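Local coordinates for acyl-CoA dehydrogenase domain protein Tcur3483 (Thermomonospora curvata, PDB 6WY9) that binds FAD and, as a member of the acyl-CoA dehydrogenase family, probably oxidises a CH-CH group of its substrate, at residues A156-R161 and K201-I206; T160-V163 and E168-I171; R192-A197 and E246-W251. All blocks are in the same frame, centred on the assembly; numbering follows the deposited sequence.

Contact 1 (A156-R161 and K201-I206); sequences ASLTTR and KGISII
I203 is the one residue of K201-I206 that touches the loop A156-R161, and it meets A156 and L158. Its side chain points at the loop from the start of strand 203-209. CB stands back from the loop and makes no close contact there. Two branches leave it. CG2, opposite the backbone N, passes L158 CD2 at 4.3 Å. CG1 comes equally near, 4.3 Å from the same L158 CD2. An extended second torsion (165°) then carries CD1 outward to the loop. This terminal methyl makes the two closest approaches. It lies 4.0 Å from L158 CD2 and 4.0 Å from A156 CA. The methyl of A156 is a little further, with its CB 4.5 Å from I203 CD1.

L158 turns its branched end back to the strand. Its CG sits between the backbone N and the carbonyl carbon (chi1 60°), which lets CD2 reach the isoleucine. All three residues are buried, and the contact is purely apolar. W251 and I254 of helix 250-260 also pack on I203, while A190 of strand 186-192 packs on L158. R192 NH1 hydrogen-bonds both A156 O and L158 O, two bonds that help hold the loop backbone.

The arrangement is a loop laid over a strand by aliphatic packing, inside the middle domain of the acyl-CoA dehydrogenase fold. It lies close to the cofactor site. The side chain of L158 is about 6 Å from that of the FAD-binding residue Y146 and about 9 Å from the bound dihydroflavin cofactor.

Contact 2 (T160-V163 and E168-I171); sequences TRAV and EFVI
V163 and V170 form an antiparallel hydrogen-bonded pair, and A162 and I171 form the non-hydrogen-bonded pair beside it. E168 opens the second strand and adds little here. Its carboxylate turns to a salt bridge with R237. F169 follows. Its CD1 comes nearest to V163 C, at 3.5 Å. Between side chains, the same CD1 touches A162 CB at 3.8 Å. V163 N lies at the ring edge, in plane. The ring thus sits against the backbone of the partner strand.

V170 is bonded in both directions. Its N gives a nearly straight bond to V163 O (2.9 Å, 165° at the hydrogen), and its O accepts from V163 N (2.9 Å). A water that R161 NE donates to also lies near V170 O, at a doubtfully short 2.5 Å. V163 CG2 packs on V170 CB at 3.7 Å, on the face away from A162.

I171 comes last. Its CA-H approaches R161 O at 3.2 Å. CG1, beside the backbone N (chi1 -57°), meets A162 CB at 3.9 Å. CG2, anti to the backbone N, touches T160 CG2.

The two strands are the arms of a beta hairpin. Strand 227-239 flanks 168-176 on the side away from 161-164. R192, at the end of strand 186-192, makes backbone bonds with T160 and A162. A162, F169 and I171 face strand 203-209, where I206 packs on the first two, and V208 packs on I171.

Contact 3 (R192-A197 and E246-W251); sequences RTDPEA and EINGGW
T193 and N248 bring their CA atoms to 6.1 Å where a type I turn, D194 to A197, lies next to a type II turn, E246 to G249. N248 takes the third place of its turn, with the left-handed backbone such turns need (phi 72°). The turn is closed by G249 N to E246 O at 2.9 Å.

The main link is polar. T193 OG1 hydrogen-bonds N248 OD1 at 2.5 Å. The bond is very short, so its exact length is doubtful. T193 places OG1 between the backbone N and the carbonyl carbon (chi1 45°), and this aims it at the amide. The hydroxyl also lies within bonding distance of G202 O and S204 OG. Its single proton cannot serve N248 OD1 and G202 O at once. S204 OG in turn bonds N248 N. D194 CB meets the amide of N248 obliquely, nearest OD1 at 3.3 Å. The amide plane is turned 46° from the D194 carboxylate. I247 adds a light contact, its CG2 4.1 Å from T193 OG1.

D194 OD1 accepts E196 N at 3.0 Å, met from above the carboxylate plane. This is an Asx turn. N248 is the polar partner on the other side. With an alanine here, the T193 hydroxyl would probably lose its amide partner, though G202 O and S204 OG would remain nearby, and a gap would open beside the D194 methylene.

The contact joins the loop after strand 186-192 to the turn that leads into helix 250-260. Its chemistry is a single directed hydrogen bond between the segments, of doubtful length, with light carbon contacts beside it, at the surface.

Overall arrangement
Contact 1 is buried and aliphatic, contact 2 is partly buried and rests on strand pairing, and contact 3 is a polar surface contact. Contacts 1 and 2 share T160 and R161, where the loop becomes strand 161-164, and I206 CD1 of the one meets A162 CB of the other at 3.6 Å. Contact 3 lies beside contact 1: G202 and S204 of contact 1 bond T193 and N248 of contact 3. R192 ties contact 3 to the hairpin strand, with probable backbone bonds to T160 and A162. T160 of contact 2 is about 9 Å from Y146 between side chains, while contact 3 lies away from the FAD-binding residues.

Contact 1 (A156-R161 and K201-I206)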
ATOM      1  N   ALA A 156      16.914  10.456 -24.534  1.00 48.98           N
ATOM      2  CA  ALA A 156      17.551  11.577 -25.214  1.00 50.93           C
ATOM      3  C   ALA A 156      19.079  11.485 -25.211  1.00 52.46           C
ATOM      4  O   ALA A 156      19.729  12.289 -25.888  1.00 51.57           O
ATOM      5  CB  ALA A 156      17.094  12.913 -24.602  1.00 52.26           C
ATOM      6  N   SER A 157      19.667  10.506 -24.519  1.00 52.72           N
ATOM      7  CA  SER A 157      21.098  10.237 -24.606  1.00 56.05           C
ATOM      8  C   SER A 157      21.459   9.208 -25.664  1.00 52.12           C
ATOM      9  O   SER A 157      22.590   8.727 -25.646  1.00 52.14           O
ATOM     10  CB  SER A 157      21.629   9.725 -23.264  1.00 59.97           C
ATOM     11  OG  SER A 157      21.811  10.814 -22.394  1.00 63.90           O
ATOM     12  N   LEU A 158      20.531   8.813 -26.538  1.00 48.26           N
ATOM     13  CA  LEU A 158      20.851   7.779 -27.515  1.00 46.48           C
ATOM     14  C   LEU A 158      22.029   8.209 -28.401  1.00 48.01           C
ATOM     15  O   LEU A 158      22.256   9.401 -28.645  1.00 49.24           O
ATOM     16  CB  LEU A 158      19.595   7.467 -28.356  1.00 46.93           C
ATOM     17  CG  LEU A 158      19.064   8.683 -29.133  1.00 47.67           C
ATOM     18  CD1 LEU A 158      19.836   8.931 -30.468  1.00 49.81           C
ATOM     19  CD2 LEU A 158      17.518   8.606 -29.318  1.00 45.05           C
ATOM     20  N   THR A 159      22.803   7.222 -28.866  1.00 49.23           N
ATOM     21  CA  THR A 159      24.018   7.460 -29.626  1.00 55.46           C
ATOM     22  C   THR A 159      24.028   6.797 -30.991  1.00 57.91           C
ATOM     23  O   THR A 159      24.989   7.005 -31.737  1.00 60.69           O
ATOM     24  CB  THR A 159      25.253   6.956 -28.856  1.00 57.02           C
ATOM     25  OG1 THR A 159      25.076   5.562 -28.559  1.00 54.98           O
ATOM     26  CG2 THR A 159      25.432   7.736 -27.547  1.00 57.04           C
ATOM     27  N   THR A 160      23.030   5.971 -31.327  1.00 55.74           N
ATOM     28  CA  THR A 160      22.950   5.482 -32.699  1.00 55.36           C
ATOM     29  C   THR A 160      23.027   6.692 -33.620  1.00 56.05           C
ATOM     30  O   THR A 160      22.263   7.648 -33.468  1.00 54.84           O
ATOM     31  CB  THR A 160      21.650   4.689 -32.940  1.00 53.97           C
ATOM     32  OG1 THR A 160      21.667   3.463 -32.196  1.00 51.69           O
ATOM     33  CG2 THR A 160      21.477   4.362 -34.450  1.00 55.67           C
ATOM     34  N   ARG A 161      23.961   6.676 -34.550  1.00 57.82           N
ATOM     35  CA  ARG A 161      24.269   7.871 -35.314  1.00 62.97           C
ATOM     36  C   ARG A 161      23.866   7.689 -36.768  1.00 64.12           C
ATOM     37  O   ARG A 161      23.930   6.587 -37.321  1.00 65.91           O
ATOM     38  CB  ARG A 161      25.760   8.226 -35.240  1.00 66.46           C
ATOM     39  CG  ARG A 161      26.627   7.353 -36.105  1.00 70.88           C
ATOM     40  CD  ARG A 161      28.057   7.892 -36.229  1.00 75.59           C
ATOM     41  NE  ARG A 161      28.840   7.165 -37.235  1.00 80.46           N
ATOM     42  CZ  ARG A 161      29.862   6.353 -36.964  1.00 83.29           C
ATOM     43  NH1 ARG A 161      30.248   6.154 -35.712  1.00 83.34           N
ATOM     44  NH2 ARG A 161      30.507   5.739 -37.946  1.00 85.81           N
ATOM     45  N   LYS A 201      17.919  18.098 -29.002  1.00 70.05           N
ATOM     46  CA  LYS A 201      17.859  18.787 -30.288  1.00 71.24           C
ATOM     47  C   LYS A 201      18.810  18.181 -31.318  1.00 68.55           C
ATOM     48  O   LYS A 201      19.080  18.806 -32.345  1.00 69.53           O
ATOM     49  CB  LYS A 201      18.133  20.282 -30.098  1.00 74.79           C
ATOM     50  CG  LYS A 201      17.523  20.820 -28.804  1.00 76.15           C
ATOM     51  CD  LYS A 201      16.796  22.144 -28.936  1.00 80.69           C
ATOM     52  CE  LYS A 201      17.763  23.291 -29.118  1.00 84.58           C
ATOM     53  NZ  LYS A 201      17.296  24.607 -28.553  1.00 88.47           N
ATOM     54  N   GLY A 202      19.317  16.970 -31.063  1.00 64.35           N
ATOM     55  CA  GLY A 202      20.266  16.325 -31.953  1.00 62.47           C
ATOM     56  C   GLY A 202      19.742  15.053 -32.597  1.00 59.68           C
ATOM     57  O   GLY A 202      20.498  14.309 -33.226  1.00 59.09           O
ATOM     58  N   ILE A 203      18.435  14.815 -32.491  1.00 58.43           N
ATOM     59  CA  ILE A 203      17.828  13.524 -32.809  1.00 55.14           C
ATOM     60  C   ILE A 203      16.934  13.669 -34.028  1.00 58.67           C
ATOM     61  O   ILE A 203      16.237  14.678 -34.179  1.00 60.93           O
ATOM     62  CB  ILE A 203      17.030  13.014 -31.600  1.00 51.32           C
ATOM     63  CG1 ILE A 203      17.982  12.742 -30.443  1.00 48.66           C
ATOM     64  CG2 ILE A 203      16.221  11.736 -31.945  1.00 49.21           C
ATOM     65  CD1 ILE A 203      17.259  12.594 -29.120  1.00 47.85           C
ATOM     66  N   SER A 204      16.949  12.661 -34.892  1.00 58.78           N
ATOM     67  CA  SER A 204      15.957  12.558 -35.953  1.00 60.72           C
ATOM     68  C   SER A 204      15.342  11.162 -35.962  1.00 59.18           C
ATOM     69  O   SER A 204      15.945  10.187 -35.500  1.00 57.88           O
ATOM     70  CB  SER A 204      16.576  12.881 -37.318  1.00 62.75           C
ATOM     71  OG  SER A 204      17.270  14.117 -37.273  1.00 64.63           O
ATOM     72  N   ILE A 205      14.109  11.090 -36.450  1.00 59.01           N
ATOM     73  CA  ILE A 205      13.444   9.830 -36.759  1.00 58.01           C
ATOM     74  C   ILE A 205      13.729   9.481 -38.218  1.00 60.43           C
ATOM     75  O   ILE A 205      13.517  10.308 -39.117  1.00 62.44           O
ATOM     76  CB  ILE A 205      11.932   9.953 -36.488  1.00 59.29           C
ATOM     77  CG1 ILE A 205      11.685  10.099 -34.978  1.00 56.39           C
ATOM     78  CG2 ILE A 205      11.133   8.793 -37.114  1.00 60.70           C
ATOM     79  CD1 ILE A 205      12.061   8.872 -34.140  1.00 53.07           C
ATOM     80  N   ILE A 206      14.242   8.272 -38.462  1.00 60.16           N
ATOM     81  CA  ILE A 206      14.502   7.794 -39.821  1.00 63.31           C
ATOM     82  C   ILE A 206      13.864   6.418 -40.030  1.00 62.11           C
ATOM     83  O   ILE A 206      13.986   5.530 -39.173  1.00 60.33           O
ATOM     84  CB  ILE A 206      16.012   7.719 -40.134  1.00 65.23           C
ATOM     85  CG1 ILE A 206      16.713   9.007 -39.705  1.00 67.72           C
ATOM     86  CG2 ILE A 206      16.207   7.462 -41.626  1.00 67.22           C
ATOM     87  CD1 ILE A 206      18.228   9.104 -40.115  1.00 70.07           C
TER

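Contact 2 (T160-V163 and E168-I171)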
ATOM      1  N   THR A 160      23.030   5.971 -31.327  1.00 55.74           N
ATOM      2  CA  THR A 160      22.950   5.482 -32.699  1.00 55.36           C
ATOM      3  C   THR A 160      23.027   6.692 -33.620  1.00 56.05           C
ATOM      4  O   THR A 160      22.263   7.648 -33.468  1.00 54.84           O
ATOM      5  CB  THR A 160      21.650   4.689 -32.940  1.00 53.97           C
ATOM      6  OG1 THR A 160      21.667   3.463 -32.196  1.00 51.69           O
ATOM      7  CG2 THR A 160      21.477   4.362 -34.450  1.00 55.67           C
ATOM      8  N   ARG A 161      23.961   6.676 -34.550  1.00 57.82           N
ATOM      9  CA  ARG A 161      24.269   7.871 -35.314  1.00 62.97           C
ATOM     10  C   ARG A 161      23.866   7.689 -36.768  1.00 64.12           C
ATOM     11  O   ARG A 161      23.930   6.587 -37.321  1.00 65.91           O
ATOM     12  CB  ARG A 161      25.760   8.226 -35.240  1.00 66.46           C
ATOM     13  CG  ARG A 161      26.627   7.353 -36.105  1.00 70.88           C
ATOM     14  CD  ARG A 161      28.057   7.892 -36.229  1.00 75.59           C
ATOM     15  NE  ARG A 161      28.840   7.165 -37.235  1.00 80.46           N
ATOM     16  CZ  ARG A 161      29.862   6.353 -36.964  1.00 83.29           C
ATOM     17  NH1 ARG A 161      30.248   6.154 -35.712  1.00 83.34           N
ATOM     18  NH2 ARG A 161      30.507   5.739 -37.946  1.00 85.81           N
ATOM     19  N   ALA A 162      23.446   8.794 -37.374  1.00 62.87           N
ATOM     20  CA  ALA A 162      23.143   8.847 -38.792  1.00 62.76           C
ATOM     21  C   ALA A 162      23.878  10.059 -39.330  1.00 67.18           C
ATOM     22  O   ALA A 162      23.630  11.179 -38.870  1.00 67.56           O
ATOM     23  CB  ALA A 162      21.637   8.951 -39.042  1.00 59.19           C
ATOM     24  N   VAL A 163      24.809   9.835 -40.259  1.00 70.96           N
ATOM     25  CA  VAL A 163      25.675  10.885 -40.783  1.00 75.27           C
ATOM     26  C   VAL A 163      25.329  11.140 -42.247  1.00 76.88           C
ATOM     27  O   VAL A 163      25.103  10.198 -43.012  1.00 76.01           O
ATOM     28  CB  VAL A 163      27.167  10.515 -40.644  1.00 80.26           C
ATOM     29  CG1 VAL A 163      27.541  10.290 -39.200  1.00 77.93           C
ATOM     30  CG2 VAL A 163      27.490   9.287 -41.484  1.00 83.81           C
ATOM     31  N   GLU A 168      21.941  10.656 -48.841  1.00 91.50           N
ATOM     32  CA  GLU A 168      21.775   9.441 -48.057  1.00 89.26           C
ATOM     33  C   GLU A 168      22.225   9.703 -46.628  1.00 84.70           C
ATOM     34  O   GLU A 168      23.087  10.553 -46.377  1.00 85.77           O
ATOM     35  CB  GLU A 168      22.605   8.266 -48.612  1.00 92.92           C
ATOM     36  CG  GLU A 168      22.109   7.609 -49.894  1.00 97.47           C
ATOM     37  CD  GLU A 168      22.889   6.336 -50.201  1.00 99.94           C
ATOM     38  OE1 GLU A 168      22.291   5.360 -50.710  1.00101.12           O
ATOM     39  OE2 GLU A 168      24.107   6.311 -49.914  1.00101.07           O
ATOM     40  N   PHE A 169      21.650   8.957 -45.692  1.00 79.25           N
ATOM     41  CA  PHE A 169      22.183   8.874 -44.344  1.00 75.23           C
ATOM     42  C   PHE A 169      22.853   7.523 -44.167  1.00 73.36           C
ATOM     43  O   PHE A 169      22.373   6.511 -44.697  1.00 74.04           O
ATOM     44  CB  PHE A 169      21.088   9.060 -43.292  1.00 72.78           C
ATOM     45  CG  PHE A 169      20.874  10.481 -42.907  1.00 73.58           C
ATOM     46  CD1 PHE A 169      21.798  11.129 -42.113  1.00 72.43           C
ATOM     47  CD2 PHE A 169      19.756  11.177 -43.343  1.00 75.71           C
ATOM     48  CE1 PHE A 169      21.615  12.444 -41.746  1.00 73.21           C
ATOM     49  CE2 PHE A 169      19.571  12.503 -42.982  1.00 76.45           C
ATOM     50  CZ  PHE A 169      20.507  13.135 -42.182  1.00 75.16           C
ATOM     51  N   VAL A 170      23.971   7.517 -43.441  1.00 71.34           N
ATOM     52  CA  VAL A 170      24.694   6.300 -43.084  1.00 70.89           C
ATOM     53  C   VAL A 170      24.489   6.094 -41.590  1.00 69.02           C
ATOM     54  O   VAL A 170      24.841   6.965 -40.781  1.00 69.10           O
ATOM     55  CB  VAL A 170      26.188   6.386 -43.445  1.00 73.27           C
ATOM     56  CG1 VAL A 170      26.879   5.038 -43.228  1.00 74.50           C
ATOM     57  CG2 VAL A 170      26.355   6.821 -44.873  1.00 74.72           C
ATOM     58  N   ILE A 171      23.911   4.955 -41.226  1.00 67.62           N
ATOM     59  CA  ILE A 171      23.410   4.711 -39.874  1.00 65.29           C
ATOM     60  C   ILE A 171      24.264   3.634 -39.221  1.00 66.97           C
ATOM     61  O   ILE A 171      24.446   2.546 -39.784  1.00 68.97           O
ATOM     62  CB  ILE A 171      21.926   4.310 -39.891  1.00 61.43           C
ATOM     63  CG1 ILE A 171      21.057   5.373 -40.575  1.00 61.29           C
ATOM     64  CG2 ILE A 171      21.385   4.030 -38.473  1.00 58.61           C
ATOM     65  CD1 ILE A 171      19.620   4.909 -40.794  1.00 59.86           C
TER
HETATM   66  O   HOH W   1      26.962   6.629 -39.576  1.00 74.83           O

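Contact 3 (R192-A197 and E246-W251)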
ATOM      1  N   ARG A 192      20.914   9.890 -33.604  1.00 54.60           N
ATOM      2  CA  ARG A 192      21.669  11.132 -33.385  1.00 56.24           C
ATOM      3  C   ARG A 192      22.170  11.682 -34.720  1.00 57.61           C
ATOM      4  O   ARG A 192      23.053  11.096 -35.357  1.00 57.95           O
ATOM      5  CB  ARG A 192      22.840  10.881 -32.440  1.00 53.81           C
ATOM      6  CG  ARG A 192      23.784  12.095 -32.227  1.00 56.91           C
ATOM      7  CD  ARG A 192      23.238  13.042 -31.169  1.00 57.68           C
ATOM      8  NE  ARG A 192      22.634  12.281 -30.081  1.00 55.82           N
ATOM      9  CZ  ARG A 192      21.723  12.742 -29.223  1.00 55.92           C
ATOM     10  NH1 ARG A 192      21.211  11.926 -28.312  1.00 52.52           N
ATOM     11  NH2 ARG A 192      21.296  14.003 -29.281  1.00 57.26           N
ATOM     12  N   THR A 193      21.617  12.817 -35.149  1.00 61.26           N
ATOM     13  CA  THR A 193      22.051  13.459 -36.388  1.00 64.75           C
ATOM     14  C   THR A 193      22.954  14.676 -36.161  1.00 66.64           C
ATOM     15  O   THR A 193      23.661  15.106 -37.092  1.00 67.86           O
ATOM     16  CB  THR A 193      20.813  13.857 -37.226  1.00 68.00           C
ATOM     17  OG1 THR A 193      19.814  14.466 -36.392  1.00 67.31           O
ATOM     18  CG2 THR A 193      20.173  12.617 -37.873  1.00 67.06           C
ATOM     19  N   ASP A 194      22.978  15.240 -34.962  1.00 67.56           N
ATOM     20  CA  ASP A 194      23.840  16.392 -34.702  1.00 73.18           C
ATOM     21  C   ASP A 194      24.543  16.173 -33.375  1.00 77.54           C
ATOM     22  O   ASP A 194      23.979  16.478 -32.310  1.00 76.65           O
ATOM     23  CB  ASP A 194      23.072  17.704 -34.691  1.00 73.61           C
ATOM     24  CG  ASP A 194      23.991  18.908 -34.492  1.00 76.22           C
ATOM     25  OD1 ASP A 194      25.173  18.718 -34.129  1.00 76.34           O
ATOM     26  OD2 ASP A 194      23.532  20.042 -34.715  1.00 78.17           O
ATOM     27  N   PRO A 195      25.780  15.679 -33.397  1.00 83.64           N
ATOM     28  CA  PRO A 195      26.441  15.297 -32.147  1.00 84.78           C
ATOM     29  C   PRO A 195      26.830  16.479 -31.278  1.00 86.09           C
ATOM     30  O   PRO A 195      27.254  16.260 -30.142  1.00 86.22           O
ATOM     31  CB  PRO A 195      27.684  14.529 -32.625  1.00 87.23           C
ATOM     32  CG  PRO A 195      27.705  14.673 -34.167  1.00 89.36           C
ATOM     33  CD  PRO A 195      26.725  15.734 -34.523  1.00 88.68           C
ATOM     34  N   GLU A 196      26.712  17.715 -31.763  1.00 86.72           N
ATOM     35  CA  GLU A 196      27.101  18.872 -30.972  1.00 87.21           C
ATOM     36  C   GLU A 196      25.923  19.613 -30.353  1.00 81.49           C
ATOM     37  O   GLU A 196      26.142  20.508 -29.537  1.00 80.39           O
ATOM     38  CB  GLU A 196      27.932  19.845 -31.826  1.00 96.33           C
ATOM     39  CG  GLU A 196      29.266  19.277 -32.317  1.00104.65           C
ATOM     40  CD  GLU A 196      30.448  19.568 -31.384  1.00113.19           C
ATOM     41  OE1 GLU A 196      30.789  18.701 -30.548  1.00114.01           O
ATOM     42  OE2 GLU A 196      31.053  20.662 -31.497  1.00118.85           O
ATOM     43  N   ALA A 197      24.686  19.258 -30.692  1.00 78.16           N
ATOM     44  CA  ALA A 197      23.510  19.974 -30.217  1.00 75.80           C
ATOM     45  C   ALA A 197      23.082  19.501 -28.834  1.00 71.45           C
ATOM     46  O   ALA A 197      23.425  18.391 -28.400  1.00 69.07           O
ATOM     47  CB  ALA A 197      22.350  19.785 -31.195  1.00 75.52           C
ATOM     48  N   GLU A 246      11.543  17.247 -39.431  1.00 83.07           N
ATOM     49  CA  GLU A 246      12.760  17.995 -39.706  1.00 86.66           C
ATOM     50  C   GLU A 246      13.970  17.314 -39.081  1.00 79.75           C
ATOM     51  O   GLU A 246      13.879  16.684 -38.022  1.00 75.79           O
ATOM     52  CB  GLU A 246      12.646  19.428 -39.188  1.00 95.07           C
ATOM     53  CG  GLU A 246      11.954  20.342 -40.159  1.00104.64           C
ATOM     54  CD  GLU A 246      11.147  21.413 -39.471  1.00110.91           C
ATOM     55  OE1 GLU A 246      11.357  21.612 -38.252  1.00110.46           O
ATOM     56  OE2 GLU A 246      10.302  22.043 -40.150  1.00115.99           O
ATOM     57  N   ILE A 247      15.118  17.443 -39.756  1.00 76.91           N
ATOM     58  CA  ILE A 247      16.353  16.887 -39.224  1.00 72.62           C
ATOM     59  C   ILE A 247      16.677  17.590 -37.915  1.00 72.72           C
ATOM     60  O   ILE A 247      16.558  18.818 -37.796  1.00 74.99           O
ATOM     61  CB  ILE A 247      17.485  16.997 -40.264  1.00 72.21           C
ATOM     62  CG1 ILE A 247      17.198  16.055 -41.441  1.00 72.18           C
ATOM     63  CG2 ILE A 247      18.855  16.672 -39.652  1.00 69.12           C
ATOM     64  CD1 ILE A 247      18.058  16.317 -42.671  1.00 75.58           C
ATOM     65  N   ASN A 248      17.044  16.801 -36.908  1.00 70.84           N
ATOM     66  CA  ASN A 248      17.299  17.230 -35.540  1.00 70.22           C
ATOM     67  C   ASN A 248      16.030  17.615 -34.788  1.00 70.08           C
ATOM     68  O   ASN A 248      16.131  18.022 -33.616  1.00 69.90           O
ATOM     69  CB  ASN A 248      18.294  18.388 -35.482  1.00 73.54           C
ATOM     70  CG  ASN A 248      19.631  18.007 -36.057  1.00 74.06           C
ATOM     71  OD1 ASN A 248      20.075  16.868 -35.899  1.00 72.49           O
ATOM     72  ND2 ASN A 248      20.273  18.940 -36.738  1.00 76.26           N
ATOM     73  N   GLY A 249      14.847  17.494 -35.408  1.00 69.42           N
ATOM     74  CA  GLY A 249      13.572  17.777 -34.771  1.00 68.54           C
ATOM     75  C   GLY A 249      12.823  16.520 -34.355  1.00 64.91           C
ATOM     76  O   GLY A 249      11.604  16.537 -34.162  1.00 65.43           O
ATOM     77  N   GLY A 250      13.555  15.421 -34.167  1.00 62.95           N
ATOM     78  CA  GLY A 250      12.925  14.135 -33.949  1.00 61.56           C
ATOM     79  C   GLY A 250      12.271  13.969 -32.593  1.00 63.48           C
ATOM     80  O   GLY A 250      11.475  13.042 -32.413  1.00 62.48           O
ATOM     81  N   TRP A 251      12.581  14.837 -31.632  1.00 65.65           N
ATOM     82  CA  TRP A 251      12.053  14.599 -30.298  1.00 65.78           C
ATOM     83  C   TRP A 251      10.542  14.805 -30.260  1.00 68.14           C
ATOM     84  O   TRP A 251       9.828  14.041 -29.605  1.00 67.40           O
ATOM     85  CB  TRP A 251      12.759  15.477 -29.264  1.00 65.85           C
ATOM     86  CG  TRP A 251      12.459  15.023 -27.859  1.00 63.86           C
ATOM     87  CD1 TRP A 251      11.674  15.660 -26.947  1.00 65.09           C
ATOM     88  CD2 TRP A 251      12.914  13.817 -27.226  1.00 60.26           C
ATOM     89  NE1 TRP A 251      11.620  14.935 -25.780  1.00 62.80           N
ATOM     90  CE2 TRP A 251      12.367  13.798 -25.925  1.00 60.11           C
ATOM     91  CE3 TRP A 251      13.735  12.749 -27.633  1.00 58.22           C
ATOM     92  CZ2 TRP A 251      12.610  12.749 -25.015  1.00 56.81           C
ATOM     93  CZ3 TRP A 251      13.978  11.704 -26.733  1.00 55.82           C
ATOM     94  CH2 TRP A 251      13.406  11.712 -25.439  1.00 55.14           C
TER